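PDB 6AKZ: GlcNAc Inducible Gene 2, GIG2 from Candida albicans, which binds iron through a two-histidine, one-aspartate site and is probably an oxygenase of the cupin-fold DUF1479 family, encoded by a GlcNAc-inducible gene. Local coordinates for residues W259-N265 / V341-V347. Numbering follows the deposited sequence.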
loop_
_atom_site.group_PDB
_atom_site.type_symbol
_atom_site.label_atom_id
_atom_site.label_comp_id
_atom_site.label_asym_id
_atom_site.label_seq_id
_atom_site.Cartn_x
_atom_site.Cartn_y
_atom_site.Cartn_z
ATOM N N TRP A 259 -5.904 1.077 -7.692
ATOM C CA TRP A 259 -6.118 1.896 -8.874
ATOM C C TRP A 259 -7.384 1.580 -9.589
ATOM O O TRP A 259 -8.011 0.482 -9.359
ATOM C CB TRP A 259 -4.954 1.707 -9.849
ATOM C CG TRP A 259 -4.477 0.328 -10.190
ATOM C CD1 TRP A 259 -3.243 -0.177 -9.842
ATOM C CD2 TRP A 259 -5.080 -0.695 -11.040
ATOM N NE1 TRP A 259 -3.060 -1.430 -10.403
ATOM C CE2 TRP A 259 -4.129 -1.762 -11.151
ATOM C CE3 TRP A 259 -6.295 -0.816 -11.708
ATOM C CZ2 TRP A 259 -4.390 -2.925 -11.833
ATOM C CZ3 TRP A 259 -6.562 -1.971 -12.423
ATOM C CH2 TRP A 259 -5.631 -3.005 -12.478
ATOM N N LEU A 260 -7.807 2.570 -10.342
ATOM C CA LEU A 260 -9.000 2.512 -11.205
ATOM C C LEU A 260 -8.587 2.185 -12.614
ATOM O O LEU A 260 -7.725 2.875 -13.184
ATOM C CB LEU A 260 -9.772 3.841 -11.188
ATOM C CG LEU A 260 -10.990 4.004 -12.162
ATOM C CD1 LEU A 260 -12.090 3.115 -11.668
ATOM C CD2 LEU A 260 -11.405 5.445 -12.123
ATOM N N ALA A 261 -9.196 1.171 -13.197
ATOM C CA ALA A 261 -8.937 0.750 -14.588
ATOM C C ALA A 261 -9.516 1.701 -15.638
ATOM O O ALA A 261 -10.720 1.942 -15.660
ATOM C CB ALA A 261 -9.494 -0.669 -14.835
ATOM N N LEU A 262 -8.655 2.236 -16.498
ATOM C CA LEU A 262 -9.048 3.161 -17.586
ATOM C C LEU A 262 -9.023 2.409 -18.934
ATOM O O LEU A 262 -9.309 3.004 -19.992
ATOM C CB LEU A 262 -8.052 4.307 -17.641
ATOM C CG LEU A 262 -7.920 5.153 -16.366
ATOM C CD1 LEU A 262 -6.852 6.228 -16.597
ATOM C CD2 LEU A 262 -9.271 5.689 -15.973
ATOM N N SER A 263 -8.756 1.113 -18.886
ATOM C CA SER A 263 -8.634 0.302 -20.104
ATOM C C SER A 263 -9.072 -1.150 -19.819
ATOM O O SER A 263 -9.141 -1.566 -18.646
ATOM C CB SER A 263 -7.201 0.343 -20.602
ATOM O OG SER A 263 -6.291 -0.163 -19.643
ATOM N N ASN A 264 -9.380 -1.887 -20.884
ATOM C CA ASN A 264 -9.612 -3.321 -20.791
ATOM C C ASN A 264 -8.317 -4.033 -21.121
ATOM O O ASN A 264 -7.801 -3.821 -22.253
ATOM C CB ASN A 264 -10.638 -3.784 -21.821
ATOM C CG ASN A 264 -11.969 -3.126 -21.660
ATOM O OD1 ASN A 264 -12.552 -3.002 -20.548
ATOM N ND2 ASN A 264 -12.468 -2.617 -22.791
ATOM N N ASN A 265 -7.786 -4.893 -20.219
ATOM C CA ASN A 265 -6.542 -5.674 -20.492
ATOM C C ASN A 265 -6.652 -7.044 -19.866
ATOM O O ASN A 265 -7.075 -7.146 -18.721
ATOM C CB ASN A 265 -5.316 -5.002 -19.918
ATOM C CG ASN A 265 -5.231 -3.540 -20.313
ATOM O OD1 ASN A 265 -5.799 -2.670 -19.591
ATOM N ND2 ASN A 265 -4.685 -3.242 -21.507
ATOM N N VAL A 341 -8.917 -7.392 -16.618
ATOM C CA VAL A 341 -9.331 -6.081 -16.115
ATOM C C VAL A 341 -10.255 -5.444 -17.146
ATOM O O VAL A 341 -9.896 -5.386 -18.340
ATOM C CB VAL A 341 -8.077 -5.188 -15.954
ATOM C CG1 VAL A 341 -8.426 -3.768 -15.616
ATOM C CG2 VAL A 341 -7.189 -5.785 -14.894
ATOM N N LYS A 342 -11.396 -4.952 -16.671
ATOM C CA LYS A 342 -12.332 -4.168 -17.456
ATOM C C LYS A 342 -12.315 -2.665 -17.003
ATOM O O LYS A 342 -12.187 -2.333 -15.836
ATOM C CB LYS A 342 -13.729 -4.787 -17.352
ATOM C CG LYS A 342 -13.793 -6.259 -17.799
ATOM C CD LYS A 342 -13.542 -6.374 -19.283
ATOM C CE LYS A 342 -13.896 -7.797 -19.831
ATOM N NZ LYS A 342 -12.658 -8.634 -20.019
ATOM N N LYS A 343 -12.496 -1.779 -17.945
ATOM C CA LYS A 343 -12.713 -0.298 -17.651
ATOM C C LYS A 343 -13.694 -0.089 -16.509
ATOM O O LYS A 343 -14.722 -0.740 -16.462
ATOM C CB LYS A 343 -13.301 0.404 -18.889
ATOM C CG LYS A 343 -12.345 0.493 -20.004
ATOM C CD LYS A 343 -13.018 1.093 -21.236
ATOM C CE LYS A 343 -11.980 1.215 -22.340
ATOM N NZ LYS A 343 -12.567 1.820 -23.574
ATOM N N GLY A 344 -13.317 0.710 -15.542
ATOM C CA GLY A 344 -14.200 0.993 -14.434
ATOM C C GLY A 344 -14.231 0.015 -13.299
ATOM O O GLY A 344 -15.039 0.233 -12.351
ATOM N N SER A 345 -13.342 -0.985 -13.327
ATOM C CA SER A 345 -13.040 -1.798 -12.162
ATOM C C SER A 345 -11.991 -1.094 -11.325
ATOM O O SER A 345 -11.240 -0.270 -11.799
ATOM C CB SER A 345 -12.458 -3.165 -12.531
ATOM O OG SER A 345 -13.461 -3.877 -13.235
ATOM N N PHE A 346 -12.009 -1.416 -10.045
ATOM C CA PHE A 346 -11.041 -0.910 -9.077
ATOM C C PHE A 346 -10.325 -2.102 -8.499
ATOM O O PHE A 346 -10.994 -3.066 -8.096
ATOM C CB PHE A 346 -11.671 -0.032 -8.027
ATOM C CG PHE A 346 -10.736 0.933 -7.418
ATOM C CD1 PHE A 346 -9.859 0.525 -6.415
ATOM C CD2 PHE A 346 -10.625 2.220 -7.883
ATOM C CE1 PHE A 346 -8.954 1.385 -5.910
ATOM C CE2 PHE A 346 -9.714 3.092 -7.346
ATOM C CZ PHE A 346 -8.874 2.688 -6.396
ATOM N N VAL A 347 -8.983 -2.012 -8.387
ATOM C CA VAL A 347 -8.185 -3.067 -7.839
ATOM C C VAL A 347 -7.486 -2.532 -6.569
ATOM O O VAL A 347 -6.786 -1.520 -6.636
ATOM C CB VAL A 347 -7.193 -3.662 -8.839
ATOM C CG1 VAL A 347 -6.130 -4.533 -8.176
ATOM C CG2 VAL A 347 -7.941 -4.401 -9.950
#
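W259–A261 and G344–V347 run antiparallel, with paired backbone bonds joining W259 to V347, and beyond a type II turn from K342 to S345 the chains meet again where N265 and V341 bond reciprocally. At the turn A261 is gripped twice, its N donating to S345 O (2.9 Å) and its O accepting from G344 N almost straight. G344 holds the turn's third position, where the positive phi would press a side chain against the preceding carbonyl O. Between the two paired regions the N264 side chain stands in for a backbone partner: its OD1 accepts K343 N at 2.9 Å, the donor tilted 31° from the amide plane, while the extended K343 chain crosses the amide at about a right angle on its way to a salt bridge with D100. V347 lies over one face of the W259 indole, CB 3.9 Å from the six-membered ring centroid, whereas V341 CG2 meets the ring's edge, 4.0 Å from CH2. CG of W259 lies between its backbone N and carbonyl carbon (chi1 48°), which swings the indole across V347. V341 CG1 also presses closely on A261 CB (3.4 Å). On the opposite sheet face, the F346 ring covers W259 O, 3.3 Å above its centre, and L260 CB packs against F346 CD2. These neighbouring inner strands are consistent with the cupin double-stranded beta-helix core, and the W259 side chain lies about 9 Å from the iron held by H192, D194 and H355.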